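Local coordinates for segregation and condensation protein A (Thermococcus onnurineus, PDB 6IVH) that probably serves as the kleisin subunit of an archaeal SMC-based condensin that organises and segregates chromosomes, here represented by its helical N-terminal domain, at residues A[34-37]-A[38-41]; A[41-44]-A[45-49]; A[61-64]-A[65-68]. All blocks are in the same frame, centred on the assembly; numbering follows the deposited sequence.

Contact 1 (A[34-37]-A[38-41])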
loop_
_atom_site.group_PDB
_atom_site.type_symbol
_atom_site.label_atom_id
_atom_site.label_comp_id
_atom_site.label_asym_id
_atom_site.label_seq_id
_atom_site.Cartn_x
_atom_site.Cartn_y
_atom_site.Cartn_z
ATOM N N LEU A 34 5.483 5.383 1.598
ATOM C CA LEU A 34 4.948 4.388 0.674
ATOM C C LEU A 34 3.521 4.715 0.256
ATOM O O LEU A 34 3.120 4.395 -0.870
ATOM C CB LEU A 34 5.011 2.997 1.312
ATOM C CG LEU A 34 4.589 1.752 0.517
ATOM C CD1 LEU A 34 3.085 1.489 0.585
ATOM C CD2 LEU A 34 5.054 1.850 -0.926
ATOM N N THR A 35 2.744 5.342 1.141
ATOM C CA THR A 35 1.325 5.551 0.869
ATOM C C THR A 35 1.115 6.439 -0.353
ATOM O O THR A 35 0.322 6.110 -1.242
ATOM C CB THR A 35 0.639 6.149 2.097
ATOM O OG1 THR A 35 0.795 5.254 3.206
ATOM C CG2 THR A 35 -0.844 6.359 1.827
ATOM N N GLU A 36 1.825 7.566 -0.423
ATOM C CA GLU A 36 1.625 8.464 -1.555
ATOM C C GLU A 36 2.243 7.909 -2.833
ATOM O O GLU A 36 1.737 8.176 -3.926
ATOM C CB GLU A 36 2.181 9.856 -1.243
ATOM C CG GLU A 36 1.767 10.942 -2.245
ATOM C CD GLU A 36 0.258 11.149 -2.323
ATOM O OE1 GLU A 36 -0.448 10.795 -1.355
ATOM O OE2 GLU A 36 -0.217 11.675 -3.353
ATOM N N LYS A 37 3.327 7.134 -2.721
ATOM C CA LYS A 37 3.866 6.455 -3.898
ATOM C C LYS A 37 2.850 5.472 -4.468
ATOM O O LYS A 37 2.718 5.340 -5.692
ATOM C CB LYS A 37 5.168 5.734 -3.547
ATOM C CG LYS A 37 6.298 6.648 -3.096
ATOM C CD LYS A 37 7.586 5.861 -2.902
ATOM C CE LYS A 37 8.712 6.745 -2.387
ATOM N NZ LYS A 37 8.522 7.107 -0.957
ATOM N N TYR A 38 2.120 4.775 -3.593
ATOM C CA TYR A 38 1.044 3.902 -4.046
ATOM C C TYR A 38 -0.056 4.700 -4.733
ATOM O O TYR A 38 -0.567 4.294 -5.784
ATOM C CB TYR A 38 0.477 3.117 -2.862
ATOM C CG TYR A 38 -0.649 2.169 -3.215
ATOM C CD1 TYR A 38 -1.972 2.597 -3.217
ATOM C CD2 TYR A 38 -0.390 0.844 -3.532
ATOM C CE1 TYR A 38 -3.002 1.731 -3.537
ATOM C CE2 TYR A 38 -1.410 -0.027 -3.853
ATOM C CZ TYR A 38 -2.714 0.420 -3.854
ATOM O OH TYR A 38 -3.731 -0.450 -4.173
ATOM N N ILE A 39 -0.437 5.838 -4.150
ATOM C CA ILE A 39 -1.488 6.661 -4.740
ATOM C C ILE A 39 -1.011 7.281 -6.048
ATOM O O ILE A 39 -1.779 7.391 -7.012
ATOM C CB ILE A 39 -1.946 7.729 -3.732
ATOM C CG1 ILE A 39 -2.647 7.063 -2.543
ATOM C CG2 ILE A 39 -2.850 8.752 -4.402
ATOM C CD1 ILE A 39 -3.130 8.037 -1.488
ATOM N N GLU A 40 0.258 7.695 -6.102
ATOM C CA GLU A 40 0.822 8.204 -7.349
ATOM C C GLU A 40 0.659 7.188 -8.470
ATOM O O GLU A 40 0.125 7.505 -9.539
ATOM C CB GLU A 40 2.299 8.560 -7.164
ATOM C CG GLU A 40 2.560 9.836 -6.375
ATOM C CD GLU A 40 4.038 10.056 -6.094
ATOM O OE1 GLU A 40 4.877 9.499 -6.834
ATOM O OE2 GLU A 40 4.361 10.785 -5.130
ATOM N N ARG A 41 1.104 5.952 -8.234
ATOM C CA ARG A 41 0.993 4.916 -9.256
ATOM C C ARG A 41 -0.463 4.574 -9.540
ATOM O O ARG A 41 -0.836 4.347 -10.696
ATOM C CB ARG A 41 1.765 3.669 -8.826
ATOM C CG ARG A 41 1.638 2.501 -9.786
ATOM C CD ARG A 41 2.372 2.781 -11.089
ATOM N NE ARG A 41 2.511 1.574 -11.897
ATOM C CZ ARG A 41 2.919 1.561 -13.161
ATOM N NH1 ARG A 41 3.232 2.696 -13.773
ATOM N NH2 ARG A 41 3.010 0.412 -13.814
#
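Ile-39 meets the flat carboxylate of Glu-36 with both of its branches, which come up on the same side of the group: CD1 lies 3.8 Å from Glu-36 OE1, and Ile-39 CG2 lies 4.1 Å from Glu-36 OE2. The acid reaches this position because its CG stands anti to the backbone N (chi1 -168°) and the chain then bends at chi2, which carries the carboxylate across the isoleucine side chain. A second carboxylate, that of Glu-40, is turned 62° from the first; its OE2 comes within 3.9 Å of Glu-36 CG. The third flat group, the ring of Tyr-38, leaves this pair altogether and packs on Ala-59 and Leu-63 of helix 54-72, its OH hydrogen-bonded to the Ala-56 carbonyl.

Beneath the side chains runs the regular i to i+4 ladder of helix 31-47. Tyr-38 N donates to Leu-34 O at 2.9 Å, and Glu-40 N to Glu-36 O at 2.7 Å. Glu-40 also lays its CG against that same carbonyl, 3.1 Å from Glu-36 O. The helix is thus two-sided: Leu-34 and Tyr-38 face neighbouring helices, Glu-36 and Glu-40 face outward. With Glu-36 OE2 and Glu-40 OE2 5.0 Å apart, the like charges probably repel mildly, a cost that solvent at this exposed surface is likely to screen, while the Ile-39 methyls pack by van der Waals contact and offer the Glu-36 oxygens no donor.

Contact 2 (A[41-44]-A[45-49])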
loop_
_atom_site.group_PDB
_atom_site.type_symbol
_atom_site.label_atom_id
_atom_site.label_comp_id
_atom_site.label_asym_id
_atom_site.label_seq_id
_atom_site.Cartn_x
_atom_site.Cartn_y
_atom_site.Cartn_z
ATOM N N ARG A 41 1.104 5.952 -8.234
ATOM C CA ARG A 41 0.993 4.916 -9.256
ATOM C C ARG A 41 -0.463 4.574 -9.540
ATOM O O ARG A 41 -0.836 4.347 -10.696
ATOM C CB ARG A 41 1.765 3.669 -8.826
ATOM C CG ARG A 41 1.638 2.501 -9.786
ATOM C CD ARG A 41 2.372 2.781 -11.089
ATOM N NE ARG A 41 2.511 1.574 -11.897
ATOM C CZ ARG A 41 2.919 1.561 -13.161
ATOM N NH1 ARG A 41 3.232 2.696 -13.773
ATOM N NH2 ARG A 41 3.010 0.412 -13.814
ATOM N N LEU A 42 -1.299 4.538 -8.499
ATOM C CA LEU A 42 -2.721 4.276 -8.702
ATOM C C LEU A 42 -3.354 5.337 -9.591
ATOM O O LEU A 42 -4.229 5.034 -10.410
ATOM C CB LEU A 42 -3.439 4.210 -7.356
ATOM C CG LEU A 42 -4.922 3.852 -7.412
ATOM C CD1 LEU A 42 -5.105 2.482 -8.044
ATOM C CD2 LEU A 42 -5.537 3.897 -6.024
ATOM N N ARG A 43 -2.923 6.591 -9.445
ATOM C CA ARG A 43 -3.422 7.647 -10.316
ATOM C C ARG A 43 -2.938 7.465 -11.748
ATOM O O ARG A 43 -3.655 7.817 -12.693
ATOM C CB ARG A 43 -2.999 9.012 -9.768
ATOM C CG ARG A 43 -3.401 10.188 -10.630
ATOM C CD ARG A 43 -3.225 11.495 -9.882
ATOM N NE ARG A 43 -4.077 11.554 -8.698
ATOM C CZ ARG A 43 -5.360 11.902 -8.721
ATOM N NH1 ARG A 43 -5.944 12.215 -9.870
ATOM N NH2 ARG A 43 -6.062 11.933 -7.595
ATOM N N GLU A 44 -1.736 6.910 -11.929
ATOM C CA GLU A 44 -1.219 6.691 -13.276
ATOM C C GLU A 44 -2.076 5.689 -14.041
ATOM O O GLU A 44 -2.407 5.914 -15.212
ATOM C CB GLU A 44 0.234 6.216 -13.211
ATOM C CG GLU A 44 1.210 7.240 -12.640
ATOM C CD GLU A 44 2.643 6.729 -12.603
ATOM O OE1 GLU A 44 2.890 5.599 -13.079
ATOM O OE2 GLU A 44 3.522 7.456 -12.092
HETATM N N MSE A 45 -2.451 4.583 -13.400
HETATM C CA MSE A 45 -3.241 3.550 -14.062
HETATM C C MSE A 45 -4.623 4.085 -14.415
HETATM O O MSE A 45 -5.157 3.786 -15.481
HETATM C CB MSE A 45 -3.372 2.306 -13.179
HETATM C CG MSE A 45 -2.198 2.088 -12.242
HETATM SE SE MSE A 45 -0.478 1.700 -13.084
HETATM C CE MSE A 45 -1.023 0.425 -14.441
ATOM N N LYS A 46 -5.197 4.882 -13.509
ATOM C CA LYS A 46 -6.521 5.444 -13.744
ATOM C C LYS A 46 -6.496 6.577 -14.764
ATOM O O LYS A 46 -7.517 6.833 -15.410
ATOM C CB LYS A 46 -7.124 5.925 -12.422
ATOM C CG LYS A 46 -7.177 4.844 -11.345
ATOM C CD LYS A 46 -8.530 4.154 -11.274
ATOM C CE LYS A 46 -9.523 4.981 -10.469
ATOM N NZ LYS A 46 -10.785 4.240 -10.199
ATOM N N GLU A 47 -5.357 7.259 -14.925
ATOM C CA GLU A 47 -5.231 8.232 -16.006
ATOM C C GLU A 47 -5.383 7.558 -17.364
ATOM O O GLU A 47 -6.026 8.104 -18.270
ATOM C CB GLU A 47 -3.885 8.953 -15.917
ATOM C CG GLU A 47 -3.927 10.259 -15.137
ATOM C CD GLU A 47 -2.560 10.907 -15.005
ATOM O OE1 GLU A 47 -2.376 11.724 -14.076
ATOM O OE2 GLU A 47 -1.668 10.596 -15.825
ATOM N N LEU A 48 -4.802 6.373 -17.523
ATOM C CA LEU A 48 -4.945 5.601 -18.748
ATOM C C LEU A 48 -6.227 4.780 -18.780
ATOM O O LEU A 48 -6.426 4.013 -19.729
ATOM C CB LEU A 48 -3.731 4.687 -18.931
ATOM C CG LEU A 48 -2.378 5.396 -18.840
ATOM C CD1 LEU A 48 -1.244 4.400 -18.988
ATOM C CD2 LEU A 48 -2.269 6.498 -19.882
ATOM N N ASP A 49 -7.090 4.927 -17.773
ATOM C CA ASP A 49 -8.387 4.247 -17.725
ATOM C C ASP A 49 -8.227 2.731 -17.790
ATOM O O ASP A 49 -9.001 2.036 -18.451
ATOM C CB ASP A 49 -9.316 4.744 -18.835
ATOM C CG ASP A 49 -9.669 6.209 -18.685
ATOM O OD1 ASP A 49 -8.997 7.052 -19.315
ATOM O OD2 ASP A 49 -10.613 6.517 -17.925
#
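Met-45, a selenomethionine in this crystal, sets its SE over one face of the Arg-41 guanidinium, 3.2 Å above the plane and displaced toward the rim. The nearest atom is Arg-41 NE, 3.2 Å from Met-45 SE, with Arg-41 CZ hardly farther at 3.4 Å, and the two side chains cross at a slant. Bends at chi2 and chi3 of Met-45, with chi1 at an unusual -29°, bring the selenium back over the arginine one turn earlier.

The ionic interaction uses a different direction. Glu-44 OE1 accepts a hydrogen bond from Arg-41 NH1 at 3.0 Å, part of a salt bridge, the oxygen lying only 8° out of the guanidinium plane. Held at the edge by Glu-44 and backed by selenium, the guanidinium is probably restricted in its rotation; Ile-14 and Gln-17 of helix 11-20 also touch this side chain.

All of this occupies the C-terminal end of helix 31-47, which finishes in a Schellman motif: Asp-49 takes a positive phi and so turns the chain out of the helix.

Among the backbone bonds, Met-45 N to Arg-41 O is 3.2 Å and Glu-47 N to Arg-43 O is 2.9 Å. The ladder frays toward the terminus, where Leu-48 N reaches Glu-44 O only weakly, at 3.4 Å.

Beyond the two segments, Leu-42 touches Ile-14, Val-52 and Ala-60, and Met-45 touches Leu-50 and Val-52 in the loop that follows.

Contact 3 (A[61-64]-A[65-68])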
loop_
_atom_site.group_PDB
_atom_site.type_symbol
_atom_site.label_atom_id
_atom_site.label_comp_id
_atom_site.label_asym_id
_atom_site.label_seq_id
_atom_site.Cartn_x
_atom_site.Cartn_y
_atom_site.Cartn_z
ATOM N N SER A 61 -7.123 3.394 0.885
ATOM C CA SER A 61 -7.691 3.896 2.133
ATOM C C SER A 61 -6.991 3.284 3.340
ATOM O O SER A 61 -6.772 3.962 4.351
ATOM C CB SER A 61 -9.192 3.606 2.180
ATOM O OG SER A 61 -9.849 4.106 1.028
ATOM N N ILE A 62 -6.627 2.003 3.248
ATOM C CA ILE A 62 -5.931 1.347 4.348
ATOM C C ILE A 62 -4.545 1.951 4.544
ATOM O O ILE A 62 -4.131 2.231 5.675
ATOM C CB ILE A 62 -5.858 -0.170 4.099
ATOM C CG1 ILE A 62 -7.267 -0.759 3.984
ATOM C CG2 ILE A 62 -5.068 -0.854 5.208
ATOM C CD1 ILE A 62 -7.292 -2.225 3.604
ATOM N N LEU A 63 -3.811 2.169 3.448
ATOM C CA LEU A 63 -2.479 2.755 3.555
ATOM C C LEU A 63 -2.530 4.176 4.097
ATOM O O LEU A 63 -1.604 4.605 4.795
ATOM C CB LEU A 63 -1.780 2.732 2.196
ATOM C CG LEU A 63 -1.400 1.349 1.671
ATOM C CD1 LEU A 63 -0.718 1.453 0.316
ATOM C CD2 LEU A 63 -0.508 0.633 2.672
ATOM N N VAL A 64 -3.594 4.922 3.789
ATOM C CA VAL A 64 -3.730 6.265 4.340
ATOM C C VAL A 64 -3.906 6.203 5.853
ATOM O O VAL A 64 -3.314 6.999 6.593
ATOM C CB VAL A 64 -4.892 7.010 3.659
ATOM C CG1 VAL A 64 -5.187 8.313 4.387
ATOM C CG2 VAL A 64 -4.557 7.288 2.204
ATOM N N ARG A 65 -4.709 5.252 6.338
ATOM C CA ARG A 65 -4.869 5.095 7.780
ATOM C C ARG A 65 -3.576 4.624 8.432
ATOM O O ARG A 65 -3.201 5.114 9.504
ATOM C CB ARG A 65 -6.004 4.120 8.086
ATOM C CG ARG A 65 -6.095 3.742 9.560
ATOM C CD ARG A 65 -7.185 2.714 9.819
ATOM N NE ARG A 65 -7.003 1.505 9.019
ATOM C CZ ARG A 65 -6.207 0.496 9.356
ATOM N NH1 ARG A 65 -5.504 0.547 10.479
ATOM N NH2 ARG A 65 -6.109 -0.565 8.565
HETATM N N MSE A 66 -2.880 3.683 7.802
HETATM C CA MSE A 66 -1.650 3.143 8.370
HETATM C C MSE A 66 -0.552 4.198 8.434
HETATM O O MSE A 66 0.328 4.134 9.295
HETATM C CB MSE A 66 -1.174 1.932 7.565
HETATM C CG MSE A 66 -2.100 0.734 7.674
HETATM SE SE MSE A 66 -1.510 -0.781 6.607
HETATM C CE MSE A 66 0.132 -1.192 7.572
ATOM N N LYS A 67 -0.605 5.172 7.526
ATOM C CA LYS A 67 0.363 6.260 7.552
ATOM C C LYS A 67 -0.052 7.383 8.493
ATOM O O LYS A 67 0.815 8.086 9.025
ATOM C CB LYS A 67 0.588 6.815 6.140
ATOM C CG LYS A 67 -0.106 8.137 5.840
ATOM C CD LYS A 67 0.607 8.879 4.716
ATOM C CE LYS A 67 -0.086 10.193 4.372
ATOM N NZ LYS A 67 -1.423 9.983 3.746
ATOM N N SER A 68 -1.357 7.563 8.717
ATOM C CA SER A 68 -1.804 8.548 9.694
ATOM C C SER A 68 -1.455 8.102 11.108
ATOM O O SER A 68 -0.957 8.894 11.916
ATOM C CB SER A 68 -3.309 8.783 9.561
ATOM O OG SER A 68 -3.634 9.384 8.321
#
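Arg-65 swings its guanidinium back along the helix to Ile-62, lying side by side with that residue; the Ile-62 carbonyl oxygen sits over one face of the group, and Arg-65 NH2 comes to 3.5 Å from Ile-62 CG2. A bend at chi3 makes this return possible, and NH1 has a long, weak ion pair with Glu-69.

Next, Met-66, a selenomethionine here, uses the same isoleucine from another direction. Its SE lies 3.8 Å from Ile-62 CG2 in an apolar contact, while Met-66 CG rests 3.2 Å from Ile-62 O, the carbonyl that also accepts Met-66 N. Leu-63 CD2 adds a looser touch on the selenium at 4.3 Å. These residues occupy the middle of helix 54-72, a central element of the helical N-terminal domain: Ile-62 packs on Leu-114, Ala-117 and Leu-118 of helix 107-120, whereas Leu-63 faces helix 31-47.

Lys-67 runs alongside Val-64, pointing the same way, its chain turning at chi4 so that NZ ends 4.2 Å from Val-64 CG1. Its backbone N continues the ladder to Leu-63 O.

Ser-68 grips Val-64 O twice, through OG at 3.0 Å and through N at 2.9 Å, the two donors arriving from opposite faces of the carbonyl plane. The hydroxyl gets there with OG beside its own backbone N (chi1 -66°). With an alanine in place of Ser-68, Val-64 O would probably keep the amide bond alone and lose its second grip on the other face.

Contacts 1 and 2 follow one another on helix 31-47, sharing Arg-41, with centres about 11 Å apart; contact 2 closes the helix, and contact 3 comes later, on helix 54-72, the next helix in the chain. Contact 3 touches contact 1, their centres also about 11 Å apart: Thr-35 OG1 probably hydrogen-bonds to Leu-63 O at 2.9 Å and packs on Lys-67 CB. Contact 2, about 20 Å from contact 3 between centres, stays clear of it. Three local contacts on two successive helices therefore illustrate how a small helical domain is built: each helix is patterned along its own length, then packed against its neighbour through the inward-facing residues.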